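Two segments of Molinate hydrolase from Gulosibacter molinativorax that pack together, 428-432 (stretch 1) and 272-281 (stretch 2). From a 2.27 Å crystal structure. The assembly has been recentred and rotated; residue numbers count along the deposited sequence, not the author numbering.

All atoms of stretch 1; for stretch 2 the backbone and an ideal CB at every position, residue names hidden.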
# COMPACT_ATOMS: atom_id res chain seq x y z
N LYS A 428 38.88 23.09 -1.66
CA LYS A 428 40.00 22.33 -1.10
C LYS A 428 39.69 20.84 -1.02
O LYS A 428 40.45 20.02 -1.49
CB LYS A 428 40.37 22.83 0.29
CG LYS A 428 40.96 24.24 0.34
CD LYS A 428 42.00 24.35 1.44
CE LYS A 428 42.58 25.74 1.57
NZ LYS A 428 41.65 26.51 2.40
N ALA A 429 38.53 20.52 -0.46
CA ALA A 429 38.10 19.15 -0.34
C ALA A 429 38.15 18.41 -1.67
O ALA A 429 38.56 17.24 -1.75
CB ALA A 429 36.70 19.05 0.23
N TYR A 430 37.71 19.10 -2.71
CA TYR A 430 37.62 18.53 -4.05
C TYR A 430 38.92 18.72 -4.87
O TYR A 430 39.00 18.36 -6.05
CB TYR A 430 36.43 19.10 -4.79
CG TYR A 430 35.04 18.57 -4.39
CD1 TYR A 430 34.58 17.35 -4.86
CD2 TYR A 430 34.17 19.32 -3.61
CE1 TYR A 430 33.33 16.86 -4.53
CE2 TYR A 430 32.91 18.84 -3.26
CZ TYR A 430 32.48 17.62 -3.73
OH TYR A 430 31.24 17.16 -3.43
N ARG A 431 39.92 19.30 -4.22
CA ARG A 431 41.28 19.50 -4.83
C ARG A 431 41.21 20.39 -6.06
O ARG A 431 41.78 20.11 -7.09
CB ARG A 431 41.97 18.14 -5.07
CG ARG A 431 42.04 17.32 -3.76
CD ARG A 431 43.13 16.26 -3.68
NE ARG A 431 42.97 15.26 -4.75
CZ ARG A 431 42.61 13.97 -4.60
NH1 ARG A 431 42.36 13.43 -3.40
NH2 ARG A 431 42.50 13.22 -5.69
N LYS A 432 40.43 21.46 -5.93
CA LYS A 432 40.26 22.45 -6.97
C LYS A 432 40.68 23.82 -6.49
O LYS A 432 40.48 24.80 -7.20
CB LYS A 432 38.82 22.58 -7.41
CG LYS A 432 38.22 21.32 -8.02
CD LYS A 432 38.76 21.09 -9.39
CE LYS A 432 38.13 19.84 -9.94
NZ LYS A 432 38.65 19.64 -11.31
N UNK A 272 39.68 4.06 -6.65
CA UNK A 272 39.42 5.49 -6.71
C UNK A 272 40.74 6.21 -6.56
O UNK A 272 41.04 7.13 -7.33
CB UNK A 272 38.42 5.93 -5.63
N UNK A 273 41.53 5.77 -5.58
CA UNK A 273 42.89 6.32 -5.36
C UNK A 273 43.73 6.16 -6.61
O UNK A 273 44.28 7.12 -7.13
CB UNK A 273 43.58 5.63 -4.18
N UNK A 274 43.72 4.95 -7.16
CA UNK A 274 44.44 4.67 -8.41
C UNK A 274 44.02 5.66 -9.50
O UNK A 274 44.84 6.16 -10.26
CB UNK A 274 44.18 3.23 -8.87
N UNK A 275 42.72 5.92 -9.62
CA UNK A 275 42.24 6.82 -10.69
C UNK A 275 42.63 8.27 -10.40
O UNK A 275 42.44 9.14 -11.23
CB UNK A 275 40.72 6.71 -10.84
N UNK A 276 43.03 8.54 -9.17
CA UNK A 276 43.49 9.87 -8.77
C UNK A 276 42.42 10.96 -8.66
O UNK A 276 42.69 12.11 -8.91
CB UNK A 276 44.55 10.34 -9.77
N UNK A 277 41.18 10.58 -8.36
CA UNK A 277 40.09 11.54 -8.18
C UNK A 277 39.67 11.51 -6.74
O UNK A 277 39.90 10.53 -6.05
CB UNK A 277 38.90 11.23 -9.10
N UNK A 278 39.04 12.57 -6.26
CA UNK A 278 38.70 12.58 -4.85
C UNK A 278 37.65 11.55 -4.51
O UNK A 278 36.83 11.16 -5.35
CB UNK A 278 38.22 13.97 -4.43
N UNK A 279 37.72 11.13 -3.27
CA UNK A 279 36.85 10.08 -2.75
C UNK A 279 35.85 10.67 -1.79
O UNK A 279 36.24 11.29 -0.78
CB UNK A 279 37.66 8.98 -2.06
N UNK A 280 34.57 10.45 -2.10
CA UNK A 280 33.46 10.87 -1.24
C UNK A 280 32.76 9.70 -0.64
O UNK A 280 32.74 8.64 -1.21
CB UNK A 280 32.46 11.72 -2.02
N UNK A 281 32.15 9.91 0.51
CA UNK A 281 31.39 8.88 1.19
C UNK A 281 29.99 9.34 1.53
O UNK A 281 29.74 10.49 1.76
CB UNK A 281 32.12 8.44 2.46

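Position 272 lies in the last turns of a helix, and its ideal CB has nothing of stretch 1 within 5.5 Å, so any helix-compatible side chain would do as far as this contact is concerned. It is Val 272. At 273 the CA-to-CB bond points away, and a short side chain would never meet stretch 1; a long one could bend back. Arg 273 does so, bringing its NH1 to 4.4 Å from NH1 of Arg 431. Two like charges gain nothing from each other at that range, but both nitrogens are hydrogen-bonded elsewhere in the structure. Positions 274 and 275 are out of reach and undetermined by this contact; they are Arg 274 and Ala 275.

Position 276 leaves the helix with phi/psi of 72/29. Positive phi by itself favours glycine, since a CB is strained there, although asparagine or aspartate is sometimes tolerated. Gly 276 closes the helix in a Schellman motif, its N bonding to O of Arg 273 at 2.8 Å and weakly to O of Val 272 at 3.1 Å. Its carbonyl faces the guanidinium edge of Arg 431, with O 3.4 Å from NH2.

At 277 the backbone is extended and CA-to-CB points away, with the ideal CB 5.3 Å from Arg 431 NH2. Beta-branched residues suit such angles, but many others would fit. The residue is Val 277, which meets the arginine through its backbone: its C lies 3.5 Å from Arg 431 NH2.

Position 278 faces stretch 1 squarely. Its ideal CB is 4.2 Å from Ala 429 O and 4.3 Å from Arg 431 NH1, which favours a compact side chain; alanine, valine or proline could be considered, and phi/psi of -68/152 is well suited to proline. Pro 278 fills the place. Its CG packs 3.6 Å from Tyr 430 O, while CD lies over one face of the Arg 431 guanidinium, 3.9 Å from NH2, so a puckered, apolar ring lies against the face of a planar cation, whose edge is left to polar neighbours.

The strand begins at 279, where CB points away and stretch 1 sets no demand; Leu 279 turns from the contact. At 280 the alternation brings CB back toward stretch 1, but no atom lies within 5.5 Å of it. A longer apolar side chain, such as leucine, isoleucine or methionine, could reach the tyrosine ring. Leu 280 does, with CD1 3.8 Å from Tyr 430 CE1 and CD2 3.4 Å from Tyr 430 OH. Position 281 is again out of reach, and Thr 281 makes no contact.

Stretch 2, residues 272-281: VRRAGVPLLT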
# COMPACT_ATOMS: atom_id res chain seq x y z
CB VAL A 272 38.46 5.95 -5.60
CG1 VAL A 272 38.42 7.45 -5.52
CG2 VAL A 272 37.05 5.43 -5.87
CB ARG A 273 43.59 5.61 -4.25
CG ARG A 273 43.38 6.16 -2.85
CD ARG A 273 42.31 7.21 -2.73
NE ARG A 273 41.91 7.37 -1.33
CZ ARG A 273 41.47 8.50 -0.79
NH1 ARG A 273 41.37 9.60 -1.52
NH2 ARG A 273 41.14 8.54 0.49
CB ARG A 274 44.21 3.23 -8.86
CG ARG A 274 44.80 2.86 -10.23
CD ARG A 274 44.33 1.53 -10.87
NE ARG A 274 45.43 0.56 -10.93
CZ ARG A 274 45.62 -0.41 -10.05
NH1 ARG A 274 44.78 -0.58 -9.03
NH2 ARG A 274 46.67 -1.24 -10.15
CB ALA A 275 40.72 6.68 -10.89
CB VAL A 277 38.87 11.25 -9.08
CG1 VAL A 277 39.27 11.23 -10.55
CG2 VAL A 277 38.18 9.94 -8.70
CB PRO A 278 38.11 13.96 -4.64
CG PRO A 278 38.74 14.78 -5.69
CD PRO A 278 38.85 13.89 -6.88
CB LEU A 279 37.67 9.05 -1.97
CG LEU A 279 36.86 8.09 -1.10
CD1 LEU A 279 36.11 7.10 -1.98
CD2 LEU A 279 37.77 7.34 -0.14
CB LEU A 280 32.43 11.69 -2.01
CG LEU A 280 32.65 13.21 -2.11
CD1 LEU A 280 33.96 13.52 -2.80
CD2 LEU A 280 31.54 13.79 -2.91
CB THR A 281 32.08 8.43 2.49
OG1 THR A 281 32.29 9.55 3.33
CG2 THR A 281 33.40 7.80 2.20
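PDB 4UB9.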